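Local coordinates for protein alpha-L-arabinosidase (Xanthomonas axonopodis pv. citri, PDB 6D25) that probably hydrolyses alpha-L-arabinofuranosyl side groups from arabinoxylans, including doubly substituted internal units, as a trimeric enzyme of family GH51, at residues 139-144 / 186-191; 351-356 / 444-449; 239-242 / 247-250; 333-336 / 340-343; 102-107 / 122-127. All blocks are in the same frame, centred on the assembly; numbering follows the deposited sequence.

Overall arrangement
Five contacts follow one another along the chain without nesting or crossing. Interaction 5 comes first and ties the loop after barrel strand 93-96 to the turn between strands 120-122 and 128-130. Interaction 1 then ties helix 136-146 to the loop behind helix 178-185. Interaction 3 closes the short link from strand 235-238 to helix 246-256, and interaction 4 closes a turn in the long loop after strand 319-325. Interaction 2 spans most sequence, joining helix 346-361 of the barrel to strand 441-447 of the C-terminal beta domain. Interactions 4 and 5 touch: Leu340 CD1 packs 3.8 Å from Trp125 CZ3.

Interaction 1. Residues 139-144 / 186-191; sequences FMDFTE and NGRDAP
Arg188 puts all three guanidinium nitrogens to work at once: NH1 and NH2 turn to Glu144 on the helix, NE and again NH2 to carbonyls of its own loop. NH1 gives a nearly straight bond to Glu144 OE1 (2.8 Å, 162°), whereas NH2 to Glu144 OE2, at 2.9 Å, is bent and weak. The reason is the twist: carboxylate and guanidinium planes stand 65° apart, so NH1 meets OE1 from above the carboxylate plane and the pair is not the flat two-pronged kind. On the loop side NE binds Ala190 O at 2.8 Å and NH2 binds Pro191 O at 3.0 Å, both carbonyl oxygens lying near the guanidinium plane, which fixes its rotation. A chi2 of 68° bends the arginine chain so that its head group reaches both oxygens at its edge. The loop begins where helix 178-185 ends in a Schellman motif, with Gly187 as the C-prime residue; its positive phi suits glycine and turns the chain so that Arg188 faces helix 136-146, one of the helices around the (beta/alpha)8 barrel. Asp141 completes a salt-bridge network, but its OD1 is a long 3.8 Å from Arg188 NH1. A water bridges them, donating to Asp141 OD1 at 2.6 Å and accepting from Arg188 NH1 at 2.9 Å. Asp141 OD1 also takes the indole N-H of Trp192, whose ring makes a cation-pi contact with Arg188.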
# COMPACT_ATOMS: atom_id res chain seq x y z
N PHE A 139 -0.55 28.51 -3.77
CA PHE A 139 -1.04 28.44 -2.40
C PHE A 139 0.03 28.95 -1.42
O PHE A 139 -0.27 29.78 -0.50
CB PHE A 139 -1.47 27.03 -2.01
CG PHE A 139 -1.82 26.92 -0.56
CD1 PHE A 139 -2.97 27.52 -0.07
CD2 PHE A 139 -0.97 26.31 0.33
CE1 PHE A 139 -3.28 27.46 1.28
CE2 PHE A 139 -1.29 26.24 1.69
CZ PHE A 139 -2.45 26.82 2.14
N MET A 140 1.27 28.48 -1.55
CA MET A 140 2.25 28.83 -0.53
C MET A 140 2.55 30.34 -0.56
O MET A 140 2.71 30.97 0.51
CB MET A 140 3.54 28.01 -0.69
CG MET A 140 3.34 26.55 -0.41
SD MET A 140 2.67 26.19 1.26
CE MET A 140 4.12 26.60 2.21
N ASP A 141 2.63 30.93 -1.74
CA ASP A 141 2.87 32.37 -1.84
C ASP A 141 1.64 33.14 -1.33
O ASP A 141 1.78 34.23 -0.79
CB ASP A 141 3.27 32.78 -3.26
CG ASP A 141 4.65 32.31 -3.68
OD1 ASP A 141 5.48 31.99 -2.79
OD2 ASP A 141 4.87 32.25 -4.91
N PHE A 142 0.47 32.58 -1.47
CA PHE A 142 -0.76 33.19 -0.88
C PHE A 142 -0.65 33.20 0.66
O PHE A 142 -0.97 34.25 1.27
CB PHE A 142 -2.00 32.42 -1.32
CG PHE A 142 -3.32 32.90 -0.78
CD1 PHE A 142 -3.84 34.10 -1.22
CD2 PHE A 142 -4.04 32.15 0.14
CE1 PHE A 142 -5.08 34.54 -0.77
CE2 PHE A 142 -5.30 32.58 0.55
CZ PHE A 142 -5.80 33.78 0.12
N THR A 143 -0.18 32.11 1.26
CA THR A 143 -0.01 32.11 2.72
C THR A 143 0.96 33.21 3.14
O THR A 143 0.70 33.89 4.14
CB THR A 143 0.40 30.75 3.31
OG1 THR A 143 1.72 30.39 2.87
CG2 THR A 143 -0.61 29.67 2.95
N GLU A 144 2.04 33.42 2.38
CA GLU A 144 3.00 34.47 2.75
C GLU A 144 2.37 35.85 2.58
O GLU A 144 2.61 36.72 3.41
CB GLU A 144 4.30 34.35 1.96
CG GLU A 144 5.11 33.15 2.42
CD GLU A 144 6.57 33.16 2.08
OE1 GLU A 144 7.00 34.05 1.26
OE2 GLU A 144 7.28 32.25 2.58
N ASN A 186 10.98 27.15 -10.69
CA ASN A 186 9.58 27.53 -10.77
C ASN A 186 9.34 28.87 -10.04
O ASN A 186 8.20 29.30 -9.90
CB ASN A 186 8.70 26.41 -10.21
CG ASN A 186 8.58 25.25 -11.18
OD1 ASN A 186 8.73 25.45 -12.39
ND2 ASN A 186 8.37 24.05 -10.69
N GLY A 187 10.40 29.54 -9.57
CA GLY A 187 10.33 30.92 -9.14
C GLY A 187 10.43 31.12 -7.64
O GLY A 187 10.26 32.23 -7.22
N ARG A 188 10.70 30.10 -6.83
CA ARG A 188 10.82 30.28 -5.38
C ARG A 188 12.21 29.81 -4.91
O ARG A 188 12.51 28.62 -4.77
CB ARG A 188 9.72 29.48 -4.67
CG ARG A 188 9.83 29.51 -3.17
CD ARG A 188 9.53 30.89 -2.58
NE ARG A 188 9.83 30.86 -1.14
CZ ARG A 188 9.34 31.69 -0.23
NH1 ARG A 188 8.48 32.63 -0.58
NH2 ARG A 188 9.66 31.53 1.03
N ASP A 189 13.07 30.77 -4.63
CA ASP A 189 14.46 30.47 -4.29
C ASP A 189 14.53 29.86 -2.88
O ASP A 189 15.11 28.78 -2.71
CB ASP A 189 15.33 31.72 -4.45
CG ASP A 189 16.79 31.50 -4.05
OD1 ASP A 189 17.36 30.44 -4.34
OD2 ASP A 189 17.34 32.40 -3.44
N ALA A 190 14.01 30.57 -1.89
CA ALA A 190 14.11 30.09 -0.50
C ALA A 190 13.03 29.04 -0.25
O ALA A 190 11.98 29.07 -0.86
CB ALA A 190 13.96 31.26 0.46
N PRO A 191 13.29 28.13 0.67
CA PRO A 191 12.22 27.26 1.14
C PRO A 191 11.02 28.05 1.68
O PRO A 191 11.18 29.18 2.13
CB PRO A 191 12.81 26.49 2.33
CG PRO A 191 14.28 26.62 2.20
CD PRO A 191 14.53 27.91 1.43
O HOH W 1 7.60 33.42 -3.21

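Interaction 2. Residues 351-356 / 444-449; sequences VASLNF and ALTNLD
At the seam between the barrel and the C-terminal beta domain, helix 346-361 lays Ser353 and Leu354 against Thr446, near the end of strand 441-447, and Leu448, just past it. The polar half of the contact is a hydroxyl pair: Ser353 OG and Thr446 OG1 are hydrogen-bonded at 2.9 Å, and either could be the donor. Ser353 holds its OG between backbone N and carbonyl carbon (chi1 64°), a rotation that serves two partners, since the same oxygen is also bonded to the carbonyl of Leu350 one turn back. Thr446 divides its branches by character. Its OG1 goes to the serine, while CG2 turns to the leucine and lies 4.2 Å from Leu354 CD2, the two side chains crossing at about a right angle. Farther along, Leu354 and Leu448 reach for each other tip to tip, with Leu354 CD1 4.0 Å from Leu448 CD2 and Leu354 CD2 4.1 Å from Leu448 CD1. Leu448 sits within an Asx turn, in which Asn447 OD1 accepts from Asp449 N at 3.0 Å; Leu448 O is taken by Trp288 of helix 285-312. All four touching residues are buried. Each hydroxyl has a partner here, Ser353 OG a second in Leu350 O, and the leucines beside them add apolar packing, so between these two segments neutral polar and apolar groups do the joining.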
# COMPACT_ATOMS: atom_id res chain seq x y z
N VAL A 351 -23.57 29.48 15.71
CA VAL A 351 -22.83 28.24 15.64
C VAL A 351 -21.35 28.52 15.88
O VAL A 351 -20.70 27.83 16.68
CB VAL A 351 -23.07 27.49 14.31
CG1 VAL A 351 -22.01 26.44 14.05
CG2 VAL A 351 -24.45 26.87 14.29
N ALA A 352 -20.80 29.53 15.21
CA ALA A 352 -19.37 29.84 15.39
C ALA A 352 -19.07 30.27 16.83
O ALA A 352 -18.08 29.79 17.40
CB ALA A 352 -18.95 30.89 14.38
N SER A 353 -19.88 31.15 17.44
CA SER A 353 -19.56 31.62 18.79
C SER A 353 -19.62 30.46 19.78
O SER A 353 -18.73 30.36 20.66
CB SER A 353 -20.42 32.79 19.26
OG SER A 353 -21.77 32.39 19.37
N LEU A 354 -20.56 29.57 19.61
CA LEU A 354 -20.68 28.44 20.57
C LEU A 354 -19.47 27.50 20.45
O LEU A 354 -18.96 27.00 21.46
CB LEU A 354 -21.99 27.70 20.34
CG LEU A 354 -23.26 28.50 20.58
CD1 LEU A 354 -24.47 27.70 20.14
CD2 LEU A 354 -23.38 28.89 22.03
N ASN A 355 -19.00 27.26 19.24
CA ASN A 355 -17.85 26.42 19.01
C ASN A 355 -16.58 27.05 19.58
O ASN A 355 -15.79 26.36 20.25
CB ASN A 355 -17.71 26.01 17.56
CG ASN A 355 -18.60 24.84 17.22
OD1 ASN A 355 -18.20 23.68 17.40
ND2 ASN A 355 -19.82 25.12 16.74
N PHE A 356 -16.37 28.34 19.34
CA PHE A 356 -15.21 29.03 19.95
C PHE A 356 -15.24 28.95 21.49
O PHE A 356 -14.21 28.70 22.11
CB PHE A 356 -15.14 30.48 19.51
CG PHE A 356 -14.92 30.67 18.03
CD1 PHE A 356 -14.16 29.77 17.28
CD2 PHE A 356 -15.37 31.82 17.41
CE1 PHE A 356 -13.87 30.01 15.95
CE2 PHE A 356 -15.07 32.05 16.07
CZ PHE A 356 -14.36 31.13 15.34
N ALA A 444 -17.25 36.81 26.14
CA ALA A 444 -18.19 36.53 25.08
C ALA A 444 -19.45 35.94 25.70
O ALA A 444 -19.35 35.04 26.55
CB ALA A 444 -17.58 35.59 24.09
N LEU A 445 -20.62 36.43 25.27
CA LEU A 445 -21.89 35.84 25.68
C LEU A 445 -22.79 35.70 24.44
O LEU A 445 -22.86 36.64 23.61
CB LEU A 445 -22.58 36.76 26.70
CG LEU A 445 -21.88 36.93 28.05
CD1 LEU A 445 -22.53 38.05 28.83
CD2 LEU A 445 -21.89 35.63 28.87
N THR A 446 -23.50 34.60 24.38
CA THR A 446 -24.45 34.30 23.34
C THR A 446 -25.80 33.97 23.98
O THR A 446 -25.87 33.12 24.88
CB THR A 446 -23.99 33.10 22.51
OG1 THR A 446 -22.77 33.47 21.86
CG2 THR A 446 -25.00 32.70 21.47
N ASN A 447 -26.85 34.63 23.51
CA ASN A 447 -28.23 34.32 23.89
C ASN A 447 -28.82 33.45 22.77
O ASN A 447 -29.05 33.94 21.66
CB ASN A 447 -29.06 35.58 24.09
CG ASN A 447 -30.46 35.35 24.63
OD1 ASN A 447 -30.93 34.18 24.64
ND2 ASN A 447 -31.12 36.43 25.09
N LEU A 448 -29.05 32.18 23.07
CA LEU A 448 -29.51 31.18 22.09
C LEU A 448 -31.01 31.30 21.85
O LEU A 448 -31.49 30.74 20.87
CB LEU A 448 -29.20 29.76 22.60
CG LEU A 448 -27.72 29.33 22.60
CD1 LEU A 448 -26.95 29.93 23.76
CD2 LEU A 448 -27.61 27.81 22.63
N ASP A 449 -31.74 31.96 22.72
CA ASP A 449 -33.20 32.01 22.63
C ASP A 449 -33.57 32.86 21.39
O ASP A 449 -33.09 33.98 21.23
CB ASP A 449 -33.82 32.57 23.92
CG ASP A 449 -35.29 32.26 24.07
OD1 ASP A 449 -36.06 32.61 23.12
OD2 ASP A 449 -35.68 31.68 25.15

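Interaction 3. Residues 239-242 / 247-250; sequences PGPS and HWTE
A chi1 of -172° swings Trp248 CG to the side opposite the main-chain nitrogen, and a chi2 of -73° turns the indole along the backbone of Pro239, Gly240 and Pro241. The contact belongs to a beta-alpha unit of the (beta/alpha)8 barrel: residues 239-242 leave strand 235-238, and Trp248 stands in the first turn of helix 246-256, its indole reaching back to the link. The indole N-H is spent there, NE1 donating to Pro239 O at 3.0 Å along an almost straight line (169°). The oxygen sits at the ring edge, close to the indole plane, although the donor is tilted out of the carbonyl plane. One residue on, Gly240 O lies over a face of the ring, toward the rim and 3.4 Å above it; this oxygen is hydrogen-bonded to the indole of Trp204, whose ring meets Trp248 edge-to-face. Glycine suits position 240 because the lack of a side chain spares the CD of the proline that follows. Proline suits 241 for another reason: Pro241 N carries no N-H to satisfy, so it can lie 3.5 Å from Trp248 CD1. Pro241 CD packs 4.0 Å from Trp248 CD1 as well. Trp248 N is taken by Asp245 OD1 at the helix start. Thr249 turns its OG1, weakly bonded to His305 ND1, to the proline ring, where it lies 3.2 Å from Pro241 CG.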
# COMPACT_ATOMS: atom_id res chain seq x y z
N PRO A 239 -4.74 11.10 10.87
CA PRO A 239 -6.15 11.02 10.46
C PRO A 239 -6.98 10.41 11.61
O PRO A 239 -6.73 9.31 12.06
CB PRO A 239 -6.08 10.14 9.20
CG PRO A 239 -4.94 9.23 9.46
CD PRO A 239 -3.93 10.12 10.14
N GLY A 240 -7.88 11.20 12.15
CA GLY A 240 -8.64 10.83 13.33
C GLY A 240 -10.11 10.59 13.02
O GLY A 240 -10.50 10.37 11.87
N PRO A 241 -10.97 10.56 14.07
CA PRO A 241 -12.33 10.13 13.98
C PRO A 241 -13.28 11.14 13.31
O PRO A 241 -13.05 12.37 13.33
CB PRO A 241 -12.75 9.98 15.43
CG PRO A 241 -11.94 11.03 16.13
CD PRO A 241 -10.60 10.97 15.41
N SER A 242 -14.35 10.61 12.77
CA SER A 242 -15.55 11.35 12.48
C SER A 242 -16.53 11.22 13.65
O SER A 242 -16.73 10.12 14.14
CB SER A 242 -16.25 10.79 11.27
OG SER A 242 -17.36 11.61 10.93
N HIS A 247 -13.86 4.24 18.83
CA HIS A 247 -12.97 3.14 18.51
C HIS A 247 -11.81 3.64 17.63
O HIS A 247 -10.67 3.19 17.81
CB HIS A 247 -13.75 1.99 17.86
CG HIS A 247 -12.86 0.85 17.48
ND1 HIS A 247 -12.26 0.03 18.42
CD2 HIS A 247 -12.45 0.40 16.27
CE1 HIS A 247 -11.59 -0.93 17.77
NE2 HIS A 247 -11.68 -0.71 16.45
N TRP A 248 -12.07 4.54 16.72
CA TRP A 248 -11.03 5.09 15.87
C TRP A 248 -9.96 5.79 16.72
O TRP A 248 -8.75 5.52 16.58
CB TRP A 248 -11.64 6.05 14.86
CG TRP A 248 -10.65 6.49 13.82
CD1 TRP A 248 -9.60 7.36 13.97
CD2 TRP A 248 -10.55 5.96 12.50
NE1 TRP A 248 -8.90 7.43 12.80
CE2 TRP A 248 -9.44 6.58 11.89
CE3 TRP A 248 -11.28 5.02 11.77
CZ2 TRP A 248 -9.06 6.30 10.58
CZ3 TRP A 248 -10.90 4.73 10.48
CH2 TRP A 248 -9.82 5.38 9.89
N THR A 249 -10.39 6.67 17.63
CA THR A 249 -9.44 7.36 18.49
C THR A 249 -8.63 6.37 19.33
O THR A 249 -7.44 6.53 19.47
CB THR A 249 -10.18 8.33 19.42
OG1 THR A 249 -10.95 9.20 18.60
CG2 THR A 249 -9.24 9.15 20.28
N GLU A 250 -9.30 5.40 19.93
CA GLU A 250 -8.67 4.41 20.76
C GLU A 250 -7.52 3.72 19.99
O GLU A 250 -6.40 3.58 20.50
CB GLU A 250 -9.71 3.40 21.24
CG GLU A 250 -9.13 2.20 21.93
CD GLU A 250 -8.75 2.44 23.37
OE1 GLU A 250 -9.34 3.32 24.02
OE2 GLU A 250 -7.87 1.69 23.86

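Interaction 4. Residues 333-336 / 340-343; sequences PGTN and LQQQ
A single water holds Thr335 and Asn336 to Gln341, gripped by three polar atoms of the turn. It donates to Thr335 OG1 at 2.8 Å and to Asn336 O at 2.7 Å, so both its hydrogens are used, and it accepts from Gln341 N, also at 2.8 Å. It thereby satisfies a backbone N-H and a carbonyl too far apart to reach each other directly. A chi1 of 68° at Thr335 places OG1 where it can accept from the water while it also bonds to the carbonyl of Leu332. The methyl is thereby turned toward the glutamine: Gln341, extended beyond CG, brings its amide oxygen OE1 to 3.4 Å from Thr335 CG2 and 3.6 Å from Thr335 CB, a van der Waals touch of polar tip on apolar branch. This turn belongs to the long loop between strand 319-325 and helix 346-361. In a (beta/alpha)8 barrel such beta-to-alpha loops rise at the C-terminal end of the strands, the end where glycosidases of this fold carry their active site. Gly334 has a positive phi (84°), suited to glycine, and swings the chain into Thr335. Asn336 spends its side-chain oxygen on Gly338 N inside the turn, and Gln341 pairs through its backbone with Leu332. Gln342, pointing away from the turn, uses both ends of its amide on the backbone of Thr327 and Tyr329, while the side chain of Leu340 lies about 4 Å from a bound glycerol, probably from the crystallisation liquor.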
# COMPACT_ATOMS: atom_id res chain seq x y z
N PRO A 333 -30.91 26.71 -4.09
CA PRO A 333 -31.66 26.37 -5.30
C PRO A 333 -30.94 26.85 -6.57
O PRO A 333 -30.41 27.97 -6.60
CB PRO A 333 -32.99 27.09 -5.15
CG PRO A 333 -33.18 27.17 -3.66
CD PRO A 333 -31.77 27.46 -3.14
N GLY A 334 -30.86 25.99 -7.57
CA GLY A 334 -30.27 26.43 -8.84
C GLY A 334 -28.75 26.32 -8.85
O GLY A 334 -28.13 26.61 -9.85
N THR A 335 -28.12 25.87 -7.75
CA THR A 335 -26.66 25.72 -7.76
C THR A 335 -26.27 24.27 -7.99
O THR A 335 -27.04 23.37 -7.70
CB THR A 335 -26.04 26.25 -6.45
OG1 THR A 335 -26.41 25.43 -5.33
CG2 THR A 335 -26.39 27.71 -6.22
N ASN A 336 -25.04 24.05 -8.44
CA ASN A 336 -24.52 22.69 -8.58
C ASN A 336 -24.38 22.10 -7.17
O ASN A 336 -23.61 22.62 -6.37
CB ASN A 336 -23.21 22.69 -9.35
CG ASN A 336 -22.69 21.29 -9.67
OD1 ASN A 336 -22.93 20.32 -8.94
ND2 ASN A 336 -21.95 21.19 -10.76
N LEU A 340 -21.42 22.79 -2.91
CA LEU A 340 -21.72 23.05 -1.50
C LEU A 340 -21.93 24.55 -1.22
O LEU A 340 -21.42 25.05 -0.23
CB LEU A 340 -20.60 22.49 -0.64
CG LEU A 340 -20.31 21.00 -0.78
CD1 LEU A 340 -19.33 20.56 0.29
CD2 LEU A 340 -21.57 20.13 -0.76
N GLN A 341 -22.74 25.22 -2.03
CA GLN A 341 -23.00 26.62 -1.84
C GLN A 341 -24.25 26.78 -0.99
O GLN A 341 -25.31 26.28 -1.33
CB GLN A 341 -23.14 27.34 -3.18
CG GLN A 341 -21.89 27.20 -4.02
CD GLN A 341 -21.95 27.87 -5.37
OE1 GLN A 341 -23.04 28.20 -5.88
NE2 GLN A 341 -20.76 28.05 -5.96
N GLN A 342 -24.09 27.46 0.15
CA GLN A 342 -25.19 27.69 1.07
C GLN A 342 -25.06 29.13 1.59
O GLN A 342 -23.95 29.69 1.60
CB GLN A 342 -25.17 26.65 2.20
CG GLN A 342 -23.90 26.67 3.04
CD GLN A 342 -23.73 25.51 4.00
OE1 GLN A 342 -24.06 24.37 3.66
NE2 GLN A 342 -23.20 25.78 5.18
N GLN A 343 -26.16 29.69 2.06
CA GLN A 343 -26.11 30.99 2.69
C GLN A 343 -25.67 30.81 4.15
O GLN A 343 -25.42 29.69 4.68
CB GLN A 343 -27.46 31.75 2.55
CG GLN A 343 -27.46 32.83 1.48
CD GLN A 343 -26.56 34.00 1.81
OE1 GLN A 343 -25.97 34.05 2.89
NE2 GLN A 343 -26.42 34.96 0.88
O HOH W 2 -24.14 24.11 -4.24

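Interaction 5. Residues 102-107 / 122-127; sequences ADEYHW and NTHWGG
Glu104, the residue of 102-107 that reaches Thr123 and His124, follows two residues that meet the loop at Asn201: Ala102 packs on Asn201, and Asp103 OD1 accepts from the backbone N of Asn201. Shortly before them Cys100 is joined to Cys206 by a disulfide. At Glu104 the chain is extended beyond CG, with CG beside the backbone N (chi1 -70°), so the carboxylate stretches across the gap. Its OE1 accepts from Thr123 OG1 at 2.6 Å, on the syn side and only 20° out of the carboxylate plane. A water also donates to Glu104 OE1, at 2.6 Å, and weakly accepts from Thr123 N at 3.4 Å, so this carboxylate oxygen accepts from two donors, the threonine and the water. His124 brings CE1 to 3.7 Å from Glu104 OE1, its ring tilted 40° to the carboxylate. The other oxygen, OE2, forms a salt bridge with Lys227 of a neighbouring subunit, so a long acidic side chain here links two loops and a trimer interface. Beyond it, Tyr105 O takes the amide of Asn155, His106 ND1 bonds to Glu163, and the Trp107 ring stacks on Trp167. The segment lies in the loop after barrel strand 93-96; His106 and Trp107 meet helix 161-172, with the strands 120-122 and 128-130 on the Glu104 side.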
# COMPACT_ATOMS: atom_id res chain seq x y z
N ALA A 102 -7.78 16.07 -1.32
CA ALA A 102 -6.36 15.87 -1.01
C ALA A 102 -5.95 14.40 -1.14
O ALA A 102 -4.77 14.13 -1.42
CB ALA A 102 -6.01 16.40 0.36
N ASP A 103 -6.90 13.49 -0.92
CA ASP A 103 -6.61 12.06 -0.96
C ASP A 103 -6.49 11.55 -2.40
O ASP A 103 -6.15 10.37 -2.61
CB ASP A 103 -7.68 11.30 -0.16
CG ASP A 103 -7.89 11.82 1.30
OD1 ASP A 103 -6.82 12.00 2.01
OD2 ASP A 103 -9.16 12.07 1.71
N GLU A 104 -6.77 12.36 -3.40
CA GLU A 104 -6.59 12.01 -4.79
C GLU A 104 -5.66 13.01 -5.51
O GLU A 104 -5.46 12.90 -6.70
CB GLU A 104 -7.91 12.05 -5.55
CG GLU A 104 -8.88 10.95 -5.20
CD GLU A 104 -10.13 10.91 -6.08
OE1 GLU A 104 -10.53 11.96 -6.69
OE2 GLU A 104 -10.72 9.84 -6.15
N TYR A 105 -5.09 13.97 -4.81
CA TYR A 105 -4.27 15.01 -5.45
C TYR A 105 -2.82 14.53 -5.64
O TYR A 105 -2.28 13.89 -4.75
CB TYR A 105 -4.25 16.24 -4.56
CG TYR A 105 -3.50 17.44 -5.08
CD1 TYR A 105 -3.91 18.08 -6.25
CD2 TYR A 105 -2.44 17.99 -4.38
CE1 TYR A 105 -3.25 19.21 -6.71
CE2 TYR A 105 -1.81 19.14 -4.82
CZ TYR A 105 -2.22 19.75 -5.98
OH TYR A 105 -1.58 20.89 -6.41
N HIS A 106 -2.25 14.87 -6.79
CA HIS A 106 -0.86 14.58 -7.11
C HIS A 106 -0.15 15.93 -7.25
O HIS A 106 -0.40 16.65 -8.25
CB HIS A 106 -0.78 13.68 -8.34
CG HIS A 106 -1.50 12.40 -8.08
ND1 HIS A 106 -0.95 11.44 -7.26
CD2 HIS A 106 -2.74 11.98 -8.36
CE1 HIS A 106 -1.82 10.48 -7.04
NE2 HIS A 106 -2.93 10.76 -7.73
N TRP A 107 0.71 16.25 -6.28
CA TRP A 107 1.29 17.59 -6.19
C TRP A 107 2.02 18.00 -7.48
O TRP A 107 2.07 19.19 -7.80
CB TRP A 107 2.20 17.69 -4.96
CG TRP A 107 3.49 16.96 -5.07
CD1 TRP A 107 3.74 15.68 -4.69
CD2 TRP A 107 4.72 17.48 -5.59
NE1 TRP A 107 5.05 15.37 -4.94
CE2 TRP A 107 5.68 16.46 -5.49
CE3 TRP A 107 5.12 18.73 -6.09
CZ2 TRP A 107 7.00 16.62 -5.91
CZ3 TRP A 107 6.43 18.90 -6.50
CH2 TRP A 107 7.35 17.87 -6.40
N ASN A 122 -12.28 16.86 -10.85
CA ASN A 122 -12.63 16.95 -9.45
C ASN A 122 -13.77 15.95 -9.20
O ASN A 122 -14.96 16.28 -9.37
CB ASN A 122 -12.99 18.38 -9.03
CG ASN A 122 -13.02 18.50 -7.52
OD1 ASN A 122 -13.43 17.54 -6.85
ND2 ASN A 122 -12.62 19.64 -6.99
N THR A 123 -13.41 14.71 -8.87
CA THR A 123 -14.37 13.61 -8.87
C THR A 123 -15.43 13.79 -7.78
O THR A 123 -16.61 13.51 -8.02
CB THR A 123 -13.69 12.25 -8.68
OG1 THR A 123 -13.06 12.26 -7.39
CG2 THR A 123 -12.64 11.92 -9.72
N HIS A 124 -15.05 14.25 -6.58
CA HIS A 124 -16.05 14.31 -5.49
C HIS A 124 -17.04 15.48 -5.71
O HIS A 124 -18.18 15.41 -5.30
CB HIS A 124 -15.37 14.51 -4.15
CG HIS A 124 -14.42 13.45 -3.76
ND1 HIS A 124 -13.03 13.59 -3.91
CD2 HIS A 124 -14.66 12.25 -3.17
CE1 HIS A 124 -12.45 12.46 -3.53
NE2 HIS A 124 -13.43 11.61 -3.04
N TRP A 125 -16.60 16.56 -6.33
CA TRP A 125 -17.29 17.83 -6.22
C TRP A 125 -17.75 18.29 -7.61
O TRP A 125 -17.22 19.25 -8.17
CB TRP A 125 -16.37 18.85 -5.51
CG TRP A 125 -15.88 18.34 -4.18
CD1 TRP A 125 -14.58 18.18 -3.78
CD2 TRP A 125 -16.69 17.93 -3.06
NE1 TRP A 125 -14.52 17.71 -2.50
CE2 TRP A 125 -15.80 17.53 -2.03
CE3 TRP A 125 -18.07 17.83 -2.82
CZ2 TRP A 125 -16.25 17.06 -0.79
CZ3 TRP A 125 -18.52 17.35 -1.61
CH2 TRP A 125 -17.62 16.97 -0.61
N GLY A 126 -18.67 17.52 -8.18
CA GLY A 126 -19.33 17.85 -9.43
C GLY A 126 -18.75 17.14 -10.65
O GLY A 126 -19.32 17.23 -11.73
N GLY A 127 -17.63 16.46 -10.51
CA GLY A 127 -16.97 15.84 -11.66
C GLY A 127 -16.50 16.88 -12.69
O GLY A 127 -16.40 16.57 -13.87
O HOH W 3 -10.40 14.51 -7.20